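Local structure of Alr2269 protein (Nostoc sp., 3MC8) at residues Gly112-Val117 against Val134-Val139; Leu140-Ile145 against Thr161-Phe166; Val220-Ser225 against Pro295-Val300; Arg254-Lys259 against Gln270-Arg275; Asn286-Pro291 against Asn299-Val304. The protein is probably an Omp85-type outer-membrane protein that handles polypeptides during their transport or assembly, and contains three successive POTRA domains. All coordinates share one frame; numbering follows the deposited sequence.

Interaction 1 (Gly112-Val117 against Val134-Val139)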
# COMPACT_ATOMS: atom_id res chain seq x y z
N GLY A 112 8.15 0.22 -16.77
CA GLY A 112 6.77 0.49 -16.46
C GLY A 112 5.77 0.28 -17.59
O GLY A 112 4.57 0.12 -17.32
N PHE A 113 6.22 0.25 -18.84
CA PHE A 113 5.26 0.14 -19.95
C PHE A 113 4.79 -1.25 -20.33
O PHE A 113 4.01 -1.35 -21.26
CB PHE A 113 5.82 0.78 -21.20
CG PHE A 113 6.25 2.20 -21.03
CD1 PHE A 113 5.33 3.26 -21.19
CD2 PHE A 113 7.58 2.50 -20.77
CE1 PHE A 113 5.75 4.60 -21.06
CE2 PHE A 113 8.01 3.83 -20.62
CZ PHE A 113 7.09 4.89 -20.76
N PHE A 114 5.20 -2.33 -19.66
CA PHE A 114 4.84 -3.66 -20.19
C PHE A 114 4.17 -4.56 -19.22
O PHE A 114 4.43 -4.47 -18.04
CB PHE A 114 6.06 -4.37 -20.78
CG PHE A 114 6.81 -3.52 -21.73
CD1 PHE A 114 6.37 -3.36 -23.02
CD2 PHE A 114 7.92 -2.83 -21.31
CE1 PHE A 114 7.05 -2.55 -23.89
CE2 PHE A 114 8.61 -2.03 -22.18
CZ PHE A 114 8.17 -1.89 -23.48
N SER A 115 3.34 -5.47 -19.74
CA SER A 115 2.56 -6.40 -18.94
C SER A 115 3.14 -7.82 -18.98
O SER A 115 2.90 -8.64 -18.10
CB SER A 115 1.11 -6.39 -19.44
OG SER A 115 0.86 -7.40 -20.40
N ASN A 116 3.86 -8.11 -20.06
CA ASN A 116 4.60 -9.36 -20.20
C ASN A 116 5.88 -9.06 -21.00
O ASN A 116 5.94 -8.13 -21.81
CB ASN A 116 3.75 -10.43 -20.89
CG ASN A 116 4.24 -11.85 -20.61
OD1 ASN A 116 5.02 -12.09 -19.67
ND2 ASN A 116 3.78 -12.81 -21.43
N VAL A 117 6.91 -9.85 -20.72
CA VAL A 117 8.22 -9.70 -21.35
C VAL A 117 8.88 -11.06 -21.44
O VAL A 117 8.86 -11.84 -20.49
CB VAL A 117 9.10 -8.76 -20.53
CG1 VAL A 117 10.55 -8.77 -21.05
CG2 VAL A 117 8.51 -7.36 -20.55
N VAL A 134 7.77 -8.40 -26.11
CA VAL A 134 7.14 -7.58 -25.08
C VAL A 134 5.69 -7.30 -25.41
O VAL A 134 5.38 -7.08 -26.57
CB VAL A 134 7.85 -6.23 -24.98
CG1 VAL A 134 9.32 -6.45 -24.71
CG2 VAL A 134 7.65 -5.40 -26.25
N GLN A 135 4.82 -7.30 -24.40
CA GLN A 135 3.40 -6.85 -24.56
C GLN A 135 3.14 -5.52 -23.87
O GLN A 135 3.10 -5.48 -22.65
CB GLN A 135 2.45 -7.86 -23.94
CG GLN A 135 0.97 -7.48 -24.03
CD GLN A 135 0.45 -7.53 -25.45
OE1 GLN A 135 -0.21 -8.50 -25.84
NE2 GLN A 135 0.77 -6.50 -26.24
N PRO A 136 2.93 -4.43 -24.63
CA PRO A 136 2.68 -3.19 -23.89
C PRO A 136 1.36 -3.16 -23.13
O PRO A 136 0.41 -3.88 -23.45
CB PRO A 136 2.70 -2.10 -24.98
CG PRO A 136 3.49 -2.70 -26.09
CD PRO A 136 3.10 -4.16 -26.07
N ASN A 137 1.35 -2.33 -22.09
CA ASN A 137 0.15 -2.07 -21.32
C ASN A 137 -0.86 -1.32 -22.17
O ASN A 137 -0.48 -0.57 -23.09
CB ASN A 137 0.48 -1.20 -20.12
CG ASN A 137 1.25 -1.94 -19.06
OD1 ASN A 137 0.94 -3.10 -18.73
ND2 ASN A 137 2.24 -1.27 -18.49
N PRO A 138 -2.16 -1.48 -21.85
CA PRO A 138 -3.14 -0.66 -22.57
C PRO A 138 -3.01 0.80 -22.20
O PRO A 138 -2.23 1.15 -21.31
CB PRO A 138 -4.49 -1.21 -22.11
CG PRO A 138 -4.18 -2.47 -21.30
CD PRO A 138 -2.80 -2.26 -20.77
N VAL A 139 -3.78 1.63 -22.89
CA VAL A 139 -3.84 3.04 -22.52
C VAL A 139 -4.79 3.12 -21.34
O VAL A 139 -5.70 2.31 -21.18
CB VAL A 139 -4.26 4.02 -23.68
CG1 VAL A 139 -3.73 3.54 -25.04
CG2 VAL A 139 -5.78 4.23 -23.71
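The ring of Phe114 reaches diagonally to Val134 in the beta hairpin of strands 114-124 and 127-136, which ends the β-α-α-β-β fold of the first POTRA domain. Their side chains slant past one another, and CE1 of Phe114 lies 3.7 Å from CG2 of Val134. The ring owes its place to a first torsion that sets CG beside the backbone N and anti to the carbonyl carbon (chi1 -51°). One of its faces has CB of Phe113 over the centre, while its edge, in plane, meets the peptide link between Gln135 and Pro136. Ile108 and Val84, from helices 98-109 and 78-87, also touch this ring, so the hairpin rests on both helices through an aromatic residue. Val117 and Val134 point to the same side of the sheet, and Val117 likewise packs on helix 98-109.

Gln135 takes the other side, together with Asn116. Its CG, anti to the backbone N (chi1 179°), comes 3.6 Å from OG of Ser115; the bend at chi2 then leads the amide away, and OE1 bonds to Ser73. The backbone bond from Ser115 N to Gln135 O, 2.9 Å, is almost straight. The next runs from Gln135 N to Asn116 O. Where the strand ends, Asn137 N donates to Phe113 O at 3.0 Å. The amide of Asn137 turns back along the first segment: OD1 stands 3.4 Å from CB of Ser115, and ND2 gives its hydrogen bond to the carbonyl O of Leu174.

Interaction 2 (Leu140-Ile145 against Thr161-Phe166)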
# COMPACT_ATOMS: atom_id res chain seq x y z
N LEU A 140 -4.53 4.10 -20.49
CA LEU A 140 -5.31 4.34 -19.28
C LEU A 140 -6.60 5.08 -19.61
O LEU A 140 -6.56 6.27 -19.93
CB LEU A 140 -4.44 5.16 -18.32
CG LEU A 140 -4.85 5.26 -16.87
CD1 LEU A 140 -5.09 3.87 -16.29
CD2 LEU A 140 -3.78 6.07 -16.09
N SER A 141 -7.73 4.36 -19.57
CA SER A 141 -9.09 4.97 -19.62
C SER A 141 -9.35 5.75 -18.31
O SER A 141 -9.41 6.98 -18.34
CB SER A 141 -10.20 3.93 -19.84
OG SER A 141 -9.70 2.64 -20.17
N LYS A 142 -9.50 5.02 -17.18
CA LYS A 142 -9.53 5.63 -15.83
C LYS A 142 -8.95 4.77 -14.67
O LYS A 142 -8.90 3.54 -14.74
CB LYS A 142 -10.94 6.12 -15.44
CG LYS A 142 -12.01 5.05 -15.23
CD LYS A 142 -13.31 5.56 -14.50
CE LYS A 142 -13.49 7.12 -14.39
NZ LYS A 142 -12.94 7.72 -13.11
N VAL A 143 -8.51 5.48 -13.62
CA VAL A 143 -8.13 4.90 -12.34
C VAL A 143 -9.36 4.92 -11.42
O VAL A 143 -9.92 5.99 -11.11
CB VAL A 143 -6.97 5.69 -11.65
CG1 VAL A 143 -6.65 5.12 -10.29
CG2 VAL A 143 -5.73 5.66 -12.50
N GLU A 144 -9.76 3.73 -10.98
CA GLU A 144 -10.89 3.52 -10.08
C GLU A 144 -10.37 3.13 -8.67
O GLU A 144 -9.48 2.28 -8.57
CB GLU A 144 -11.69 2.35 -10.65
CG GLU A 144 -13.17 2.45 -10.52
CD GLU A 144 -13.86 1.22 -11.11
OE1 GLU A 144 -13.38 0.09 -10.86
OE2 GLU A 144 -14.87 1.38 -11.82
N ILE A 145 -10.89 3.75 -7.60
CA ILE A 145 -10.50 3.40 -6.21
C ILE A 145 -11.58 2.58 -5.59
O ILE A 145 -12.72 2.97 -5.58
CB ILE A 145 -10.37 4.61 -5.26
CG1 ILE A 145 -9.16 5.47 -5.60
CG2 ILE A 145 -10.21 4.14 -3.83
CD1 ILE A 145 -9.08 6.70 -4.74
N THR A 161 -11.52 11.98 -6.34
CA THR A 161 -10.14 11.88 -5.87
C THR A 161 -9.29 11.14 -6.91
O THR A 161 -8.29 11.68 -7.35
CB THR A 161 -10.00 11.26 -4.45
OG1 THR A 161 -10.96 11.85 -3.56
CG2 THR A 161 -8.61 11.53 -3.90
N ALA A 162 -9.70 9.93 -7.31
CA ALA A 162 -8.92 9.18 -8.30
C ALA A 162 -8.63 10.08 -9.51
O ALA A 162 -7.44 10.37 -9.82
CB ALA A 162 -9.65 7.92 -8.72
N ASP A 163 -9.70 10.58 -10.13
CA ASP A 163 -9.56 11.42 -11.31
C ASP A 163 -8.76 12.67 -10.94
O ASP A 163 -7.84 13.03 -11.64
CB ASP A 163 -10.90 11.76 -11.99
CG ASP A 163 -11.71 10.51 -12.35
OD1 ASP A 163 -11.15 9.40 -12.26
OD2 ASP A 163 -12.91 10.62 -12.69
N GLU A 164 -9.01 13.30 -9.80
CA GLU A 164 -8.17 14.47 -9.50
C GLU A 164 -6.68 14.13 -9.63
O GLU A 164 -5.90 14.93 -10.10
CB GLU A 164 -8.46 15.11 -8.14
CG GLU A 164 -9.49 16.23 -8.20
CD GLU A 164 -10.17 16.49 -6.87
OE1 GLU A 164 -9.44 16.63 -5.86
OE2 GLU A 164 -11.43 16.56 -6.84
N ILE A 165 -6.30 12.92 -9.23
CA ILE A 165 -4.89 12.58 -9.05
C ILE A 165 -4.29 11.97 -10.30
O ILE A 165 -3.17 12.31 -10.70
CB ILE A 165 -4.73 11.56 -7.89
CG1 ILE A 165 -4.70 12.28 -6.55
CG2 ILE A 165 -3.45 10.75 -8.04
CD1 ILE A 165 -4.98 11.36 -5.41
N PHE A 166 -5.04 11.07 -10.91
CA PHE A 166 -4.50 10.28 -11.99
C PHE A 166 -4.75 10.88 -13.39
O PHE A 166 -3.99 10.58 -14.30
CB PHE A 166 -4.95 8.82 -11.81
CG PHE A 166 -4.33 8.15 -10.58
CD1 PHE A 166 -3.00 7.75 -10.59
CD2 PHE A 166 -5.04 8.01 -9.40
CE1 PHE A 166 -2.42 7.19 -9.48
CE2 PHE A 166 -4.46 7.46 -8.30
CZ PHE A 166 -3.15 7.04 -8.33
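Val143 and Ala162 mark the point where strand 142-145 and helix 161-166 come nearest, their CA atoms 5.9 Å apart. The axes of these short segments approach to 7.7 Å and run in broadly opposing directions, at 139° to each other. This is helix-on-sheet packing in the second POTRA domain: the strand lies at the border of a three-stranded sheet, parallel to its neighbour 211-217, and the helix sits over one of its faces.

Val143 and Ile145 both point at the helix. The side chain of Val143 meets that of Phe166 at about a right angle, and its two methyls divide the work. CG2 abuts the root of the aromatic side chain, 3.3 Å from CB of Phe166, whereas CG1 approaches the ring obliquely, 3.4 Å from CD2 of Phe166. The ring is covered on one face by CG2 of its own neighbour Ile165. Ala162 fits between the two strand residues, with CB 4.0 Å from CG1 of Ile145, and Ile145 goes on to touch Leu186 of helix 176-192.

At the margin Lys142 starts from the position between backbone N and carbonyl carbon (chi1 68°) and bends near its end, which swings NZ over to Asp163. There NZ forms a salt bridge with OD1 at 2.6 Å, using the syn lone pair of that oxygen, and a weak bond to OD2 of Asp163. OD1 also bonds to the hydroxyl of Tyr170, which in turn is bonded to Val143 N. A charged pair thus borders an apolar core, and the shared tyrosine probably helps to keep the carboxylate turned toward the lysine.

Interaction 3 (Val220-Ser225 against Pro295-Val300)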
# COMPACT_ATOMS: atom_id res chain seq x y z
N VAL A 220 -10.38 0.26 8.83
CA VAL A 220 -11.62 -0.06 9.48
C VAL A 220 -11.29 -0.68 10.81
O VAL A 220 -10.43 -1.52 10.90
CB VAL A 220 -12.44 -1.03 8.61
CG1 VAL A 220 -13.62 -1.56 9.39
CG2 VAL A 220 -12.91 -0.33 7.33
N VAL A 221 -11.98 -0.22 11.84
CA VAL A 221 -11.81 -0.68 13.21
C VAL A 221 -12.68 -1.90 13.43
O VAL A 221 -13.80 -1.93 13.02
CB VAL A 221 -12.29 0.39 14.17
CG1 VAL A 221 -12.06 -0.03 15.60
CG2 VAL A 221 -11.61 1.67 13.88
N GLU A 222 -12.16 -2.89 14.13
CA GLU A 222 -12.84 -4.12 14.39
C GLU A 222 -13.35 -4.20 15.83
O GLU A 222 -14.46 -4.67 16.06
CB GLU A 222 -11.83 -5.22 14.18
CG GLU A 222 -12.33 -6.63 14.20
CD GLU A 222 -11.22 -7.58 13.81
OE1 GLU A 222 -10.77 -7.54 12.63
OE2 GLU A 222 -10.77 -8.34 14.71
N ASN A 223 -12.54 -3.79 16.79
CA ASN A 223 -12.92 -3.81 18.19
C ASN A 223 -12.25 -2.63 18.87
O ASN A 223 -11.19 -2.21 18.45
CB ASN A 223 -12.48 -5.11 18.84
CG ASN A 223 -13.51 -6.24 18.66
OD1 ASN A 223 -14.59 -6.22 19.28
ND2 ASN A 223 -13.19 -7.24 17.80
N ILE A 224 -12.91 -2.10 19.89
CA ILE A 224 -12.38 -1.07 20.73
C ILE A 224 -12.39 -1.65 22.13
O ILE A 224 -13.39 -2.21 22.54
CB ILE A 224 -13.31 0.15 20.70
CG1 ILE A 224 -13.39 0.68 19.27
CG2 ILE A 224 -12.82 1.25 21.66
CD1 ILE A 224 -14.29 1.90 19.12
N SER A 225 -11.31 -1.52 22.89
CA SER A 225 -11.37 -1.98 24.29
C SER A 225 -10.59 -1.06 25.15
O SER A 225 -9.95 -0.16 24.64
CB SER A 225 -10.82 -3.39 24.42
OG SER A 225 -9.47 -3.44 23.99
N PRO A 295 -6.90 -9.04 9.28
CA PRO A 295 -5.67 -8.23 9.22
C PRO A 295 -5.74 -6.97 8.38
O PRO A 295 -4.81 -6.15 8.44
CB PRO A 295 -4.65 -9.18 8.58
CG PRO A 295 -5.27 -10.54 8.63
CD PRO A 295 -6.74 -10.32 8.56
N THR A 296 -6.78 -6.83 7.55
CA THR A 296 -7.07 -5.54 6.92
C THR A 296 -7.43 -4.51 8.00
O THR A 296 -7.06 -3.34 7.94
CB THR A 296 -8.24 -5.60 5.90
OG1 THR A 296 -9.19 -6.59 6.29
CG2 THR A 296 -7.71 -5.94 4.52
N LYS A 297 -8.15 -4.98 9.01
CA LYS A 297 -8.63 -4.13 10.07
C LYS A 297 -7.66 -4.04 11.23
O LYS A 297 -6.59 -4.68 11.25
CB LYS A 297 -9.96 -4.67 10.57
CG LYS A 297 -10.98 -4.86 9.49
CD LYS A 297 -12.25 -5.37 10.10
CE LYS A 297 -13.39 -5.32 9.12
NZ LYS A 297 -14.64 -5.75 9.77
N VAL A 298 -8.07 -3.23 12.19
CA VAL A 298 -7.30 -2.94 13.36
C VAL A 298 -8.17 -3.07 14.65
O VAL A 298 -9.39 -2.97 14.63
CB VAL A 298 -6.68 -1.52 13.20
CG1 VAL A 298 -7.74 -0.46 13.10
CG2 VAL A 298 -5.79 -1.21 14.33
N ASN A 299 -7.54 -3.36 15.76
CA ASN A 299 -8.19 -3.28 17.03
C ASN A 299 -7.64 -2.08 17.71
O ASN A 299 -6.46 -1.84 17.62
CB ASN A 299 -7.87 -4.52 17.83
CG ASN A 299 -8.61 -5.73 17.31
OD1 ASN A 299 -9.55 -5.60 16.55
ND2 ASN A 299 -8.18 -6.91 17.72
N VAL A 300 -8.49 -1.32 18.38
CA VAL A 300 -8.06 -0.15 19.08
C VAL A 300 -8.15 -0.46 20.55
O VAL A 300 -9.11 -1.09 20.98
CB VAL A 300 -8.92 1.06 18.72
CG1 VAL A 300 -8.58 2.26 19.59
CG2 VAL A 300 -8.76 1.38 17.23
O HOH W 1 -9.40 -1.26 6.61
O HOH W 2 -9.41 -3.62 21.16
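Val220 begins the contact by running alongside Lys297, both side chains pointing the same way, with CG1 of the valine 3.8 Å from CE of the lysine. Its carbonyl O accepts from Val298 N, and a water accepts from Val220 N. Val221 turns to the side of the sheet that also carries Val298 and Val300. Its CG1 meets CG2 of Val300 at 3.9 Å, and Leu258 packs on it from a loop.

Glu222 interrupts the register. Val221 pairs with Val298 and Ile224 with Val300, so three steps on one strand match two on the other, a beta bulge in a parallel pair. In the third POTRA domain this pair joins the opening strand of the β-α-α-β-β fold to its last strand, 298-306, which lies in the middle of the sheet. Glu222 N donates to Val298 O at 2.8 Å. Its extended chain, with CG anti to the backbone N (chi1 -172°), crosses Lys297 at about a right angle; OE1 lies 3.6 Å from CB of Lys297, and the carboxylate takes the backbone N-H groups of Thr293 and Asp294.

Asn223 O then accepts from Val300 N at 2.8 Å, in a nearly straight bond. Ile224 sends CA within 3.3 Å of Val300 O, a CA-H...O contact, while its side chain touches Pro260. Ser225 N bonds to the same Val300 O, and a water links that oxygen to OG of Ser225.

Interaction 4 (Arg254-Lys259 against Gln270-Arg275)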
# COMPACT_ATOMS: atom_id res chain seq x y z
N ARG A 254 -18.01 5.79 26.61
CA ARG A 254 -19.08 6.68 26.21
C ARG A 254 -18.57 8.05 25.83
O ARG A 254 -19.31 8.86 25.28
CB ARG A 254 -20.11 6.79 27.28
CG ARG A 254 -19.71 7.59 28.47
CD ARG A 254 -20.92 7.59 29.40
NE ARG A 254 -20.66 8.51 30.47
CZ ARG A 254 -21.59 9.14 31.16
NH1 ARG A 254 -22.88 8.96 30.90
NH2 ARG A 254 -21.19 9.97 32.11
N GLU A 255 -17.32 8.33 26.14
CA GLU A 255 -16.70 9.56 25.72
C GLU A 255 -16.01 9.38 24.37
O GLU A 255 -15.37 10.28 23.90
CB GLU A 255 -15.66 9.98 26.74
CG GLU A 255 -16.21 10.21 28.11
CD GLU A 255 -17.28 11.32 28.18
OE1 GLU A 255 -17.33 12.18 27.28
OE2 GLU A 255 -18.08 11.32 29.17
N VAL A 256 -16.13 8.22 23.74
CA VAL A 256 -15.36 7.97 22.55
C VAL A 256 -16.32 7.83 21.41
O VAL A 256 -17.13 6.94 21.40
CB VAL A 256 -14.54 6.67 22.67
CG1 VAL A 256 -13.91 6.33 21.34
CG2 VAL A 256 -13.48 6.79 23.79
N GLU A 257 -16.23 8.71 20.43
CA GLU A 257 -17.11 8.60 19.25
C GLU A 257 -16.81 7.45 18.34
O GLU A 257 -17.69 7.06 17.60
CB GLU A 257 -17.12 9.87 18.43
CG GLU A 257 -18.23 10.84 18.89
CD GLU A 257 -18.00 12.27 18.42
OE1 GLU A 257 -16.91 12.55 17.83
OE2 GLU A 257 -18.91 13.10 18.66
N LEU A 258 -15.59 6.94 18.37
CA LEU A 258 -15.20 5.91 17.44
C LEU A 258 -15.92 4.62 17.75
O LEU A 258 -16.08 4.27 18.91
CB LEU A 258 -13.70 5.67 17.48
CG LEU A 258 -13.11 4.69 16.44
CD1 LEU A 258 -13.07 5.30 15.04
CD2 LEU A 258 -11.74 4.25 16.84
N LYS A 259 -16.36 3.93 16.70
CA LYS A 259 -17.07 2.65 16.84
C LYS A 259 -16.54 1.64 15.83
O LYS A 259 -16.11 2.03 14.75
CB LYS A 259 -18.57 2.85 16.61
CG LYS A 259 -19.22 3.77 17.66
CD LYS A 259 -19.52 3.03 19.02
CE LYS A 259 -19.65 3.97 20.24
NZ LYS A 259 -19.65 5.41 19.85
N GLN A 270 -7.98 11.36 18.47
CA GLN A 270 -7.31 12.20 19.47
C GLN A 270 -8.28 13.10 20.21
O GLN A 270 -8.09 13.44 21.37
CB GLN A 270 -6.23 13.04 18.81
CG GLN A 270 -4.92 12.34 18.91
CD GLN A 270 -3.84 12.83 17.99
OE1 GLN A 270 -3.88 13.95 17.47
NE2 GLN A 270 -2.85 11.97 17.77
N LYS A 271 -9.34 13.49 19.52
CA LYS A 271 -10.33 14.33 20.14
C LYS A 271 -11.09 13.49 21.19
O LYS A 271 -11.29 13.94 22.32
CB LYS A 271 -11.22 14.89 19.04
CG LYS A 271 -12.39 15.68 19.45
CD LYS A 271 -12.08 16.94 20.28
CE LYS A 271 -13.31 17.90 20.23
NZ LYS A 271 -13.21 19.09 21.12
N ASP A 272 -11.46 12.27 20.80
CA ASP A 272 -11.97 11.26 21.73
C ASP A 272 -11.07 11.13 22.94
O ASP A 272 -11.55 11.03 24.07
CB ASP A 272 -12.05 9.89 21.05
CG ASP A 272 -13.20 9.79 20.03
OD1 ASP A 272 -14.06 10.71 19.95
OD2 ASP A 272 -13.24 8.75 19.31
N LEU A 273 -9.76 11.09 22.73
CA LEU A 273 -8.89 10.90 23.88
C LEU A 273 -8.93 12.13 24.75
O LEU A 273 -8.87 12.03 25.96
CB LEU A 273 -7.46 10.62 23.49
CG LEU A 273 -7.25 9.31 22.72
CD1 LEU A 273 -5.81 9.27 22.22
CD2 LEU A 273 -7.58 8.09 23.58
N GLN A 274 -8.99 13.29 24.13
CA GLN A 274 -9.04 14.52 24.88
C GLN A 274 -10.30 14.55 25.77
O GLN A 274 -10.29 15.09 26.86
CB GLN A 274 -9.03 15.73 23.93
CG GLN A 274 -7.65 16.27 23.63
CD GLN A 274 -7.69 17.40 22.61
OE1 GLN A 274 -8.63 18.21 22.60
NE2 GLN A 274 -6.68 17.44 21.73
N ARG A 275 -11.36 13.97 25.27
CA ARG A 275 -12.62 14.02 25.92
C ARG A 275 -12.67 13.03 27.08
O ARG A 275 -13.23 13.33 28.13
CB ARG A 275 -13.72 13.72 24.89
CG ARG A 275 -15.04 13.80 25.49
CD ARG A 275 -16.25 13.65 24.59
NE ARG A 275 -16.14 14.20 23.26
CZ ARG A 275 -15.73 13.52 22.18
NH1 ARG A 275 -15.32 12.26 22.28
NH2 ARG A 275 -15.69 14.13 20.99
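Asp272 and Glu257 belong to a salt-bridge network, completed by Arg275, that ties a loop to helix 266-277 of the third POTRA domain. The carboxylate of Asp272 receives two successive backbone N-H groups. Glu257 N reaches OD1 of Asp272 at 3.0 Å from well above the carboxylate plane, and Leu258 N reaches OD2 of Asp272 at 3.1 Å on the syn side, also out of plane. OD1 has a second donor, NH1 of Arg275 one helical turn on, which comes from the same face as Glu257 N in a bond of 170°.

Arg275 leaves the helix with CG anti to the backbone N and bends at chi3 (-35°), which folds the guanidinium back toward Asp272. NH1 thereby serves two acceptors lying in the guanidinium plane, the second being the carbonyl O of Glu255 at 2.6 Å. Such sharing probably keeps the group from rotating. NH2 forms a long salt bridge with OE1 of Glu257, their flat groups turned 52° apart.

Leu258 carries the loop on to the sheet, touching Val221 and Ile224. Beside the network, the bent chain of Glu255 crosses the arginine obliquely and places OE1 3.3 Å from CD of Arg275.

Interaction 5 (Asn286-Pro291 against Asn299-Val304)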
# COMPACT_ATOMS: atom_id res chain seq x y z
N ASN A 286 -3.99 7.26 26.23
CA ASN A 286 -3.50 7.13 24.89
C ASN A 286 -4.17 5.96 24.25
O ASN A 286 -4.83 5.18 24.92
CB ASN A 286 -1.97 6.98 24.82
CG ASN A 286 -1.49 5.58 25.21
OD1 ASN A 286 -1.97 4.57 24.67
ND2 ASN A 286 -0.54 5.50 26.16
N VAL A 287 -3.96 5.82 22.96
CA VAL A 287 -4.52 4.76 22.16
C VAL A 287 -3.40 3.95 21.52
O VAL A 287 -2.36 4.50 21.15
CB VAL A 287 -5.38 5.38 21.05
CG1 VAL A 287 -4.50 6.25 20.17
CG2 VAL A 287 -6.10 4.33 20.26
N SER A 288 -3.57 2.65 21.41
CA SER A 288 -2.61 1.84 20.69
C SER A 288 -3.37 0.89 19.78
O SER A 288 -4.57 0.71 19.93
CB SER A 288 -1.70 1.11 21.65
OG SER A 288 -2.38 0.05 22.25
N LEU A 289 -2.68 0.31 18.80
CA LEU A 289 -3.36 -0.46 17.78
C LEU A 289 -2.77 -1.84 17.64
O LEU A 289 -1.57 -2.05 17.80
CB LEU A 289 -3.26 0.27 16.46
CG LEU A 289 -3.74 1.70 16.47
CD1 LEU A 289 -3.45 2.37 15.11
CD2 LEU A 289 -5.23 1.74 16.79
N ASP A 290 -3.63 -2.80 17.34
CA ASP A 290 -3.20 -4.18 17.11
C ASP A 290 -3.80 -4.59 15.80
O ASP A 290 -4.80 -4.07 15.39
CB ASP A 290 -3.72 -5.09 18.22
CG ASP A 290 -3.06 -4.82 19.56
OD1 ASP A 290 -1.82 -4.90 19.62
OD2 ASP A 290 -3.76 -4.52 20.55
N PRO A 291 -3.18 -5.54 15.11
CA PRO A 291 -3.85 -5.90 13.86
C PRO A 291 -5.10 -6.74 14.15
O PRO A 291 -5.18 -7.41 15.17
CB PRO A 291 -2.80 -6.71 13.13
CG PRO A 291 -2.01 -7.36 14.24
CD PRO A 291 -2.03 -6.41 15.41
N ASN A 299 -7.54 -3.36 15.76
CA ASN A 299 -8.19 -3.28 17.03
C ASN A 299 -7.64 -2.08 17.71
O ASN A 299 -6.46 -1.84 17.62
CB ASN A 299 -7.87 -4.52 17.83
CG ASN A 299 -8.61 -5.73 17.31
OD1 ASN A 299 -9.55 -5.60 16.55
ND2 ASN A 299 -8.18 -6.91 17.72
N VAL A 300 -8.49 -1.32 18.38
CA VAL A 300 -8.06 -0.15 19.08
C VAL A 300 -8.15 -0.46 20.55
O VAL A 300 -9.11 -1.09 20.98
CB VAL A 300 -8.92 1.06 18.72
CG1 VAL A 300 -8.58 2.26 19.59
CG2 VAL A 300 -8.76 1.38 17.23
N VAL A 301 -7.15 -0.01 21.31
CA VAL A 301 -7.12 -0.13 22.73
C VAL A 301 -6.96 1.25 23.32
O VAL A 301 -6.02 1.96 22.96
CB VAL A 301 -5.92 -0.98 23.20
CG1 VAL A 301 -5.82 -0.98 24.74
CG2 VAL A 301 -6.06 -2.41 22.70
N VAL A 302 -7.85 1.65 24.22
CA VAL A 302 -7.66 2.91 24.88
C VAL A 302 -7.01 2.55 26.18
O VAL A 302 -7.61 1.82 27.01
CB VAL A 302 -8.97 3.64 25.17
CG1 VAL A 302 -8.67 4.96 25.79
CG2 VAL A 302 -9.78 3.82 23.90
N ASN A 303 -5.80 3.04 26.36
CA ASN A 303 -4.98 2.75 27.53
C ASN A 303 -5.06 3.92 28.48
O ASN A 303 -4.93 5.07 28.06
CB ASN A 303 -3.49 2.60 27.14
CG ASN A 303 -3.27 1.52 26.13
OD1 ASN A 303 -3.52 0.34 26.40
ND2 ASN A 303 -2.82 1.91 24.96
N VAL A 304 -5.20 3.63 29.76
CA VAL A 304 -5.62 4.64 30.70
C VAL A 304 -4.87 4.47 32.00
O VAL A 304 -4.79 3.38 32.50
CB VAL A 304 -7.14 4.48 30.96
CG1 VAL A 304 -7.46 4.99 32.29
CG2 VAL A 304 -7.93 5.23 29.93
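Asn286 and Asn303 are joined both by backbone and by side chain. ND2 of Asn303 donates to OD1 of Asn286 at 2.8 Å, with the acceptor in the donor's amide plane although the two amides are turned 65° apart. The first torsion of Asn286 (chi1 76°) sets its amide between backbone N and carbonyl carbon, from where OD1 leans over the opposite strand. The same ND2 makes a weak bond of 3.3 Å to OG of Ser288, so one amide nitrogen spans two residues of the neighbouring strand.

The backbones bond reciprocally at three antiparallel hydrogen-bonded pairs, Asn286 with Asn303, Ser288 with Val301 and Asp290 with Asn299. Ser288 N to Val301 O measures 3.0 Å.

Val287, Leu289, Val300 and Val302 occupy the other side, toward helix 266-277. Val300 spreads its methyls between two partners: CG1 meets CG2 of Val287 at 3.3 Å, and CG2 meets CD2 of Leu289, which lies alongside, at 3.6 Å. Leu273 of the helix packs on Val287 and Val302. A largely polar side, with Val301 among its residues, and an apolar side under a helix fit the C-terminal beta hairpin of a POTRA β-α-α-β-β fold.

The five contacts are spread along a chain of three POTRA domains. Interactions 1 and 2 adjoin in sequence, their centres about 19 Å apart, and belong to the first and second domains. Interactions 3, 4 and 5 all lie in the third, on the far side of the chain's centre from interaction 1; centres of 1 and 4 are about 48 Å apart. Interactions 3 and 5 share Asn299 and Val300 on the middle strand, which has a parallel neighbour on one side and an antiparallel one on the other. Interaction 4 is nested in the loop that interaction 3 closes. It touches both: Leu258 CD2 lies 3.9 Å from Val221 CG2, and Leu273 CD1 3.9 Å from Val287 CG1.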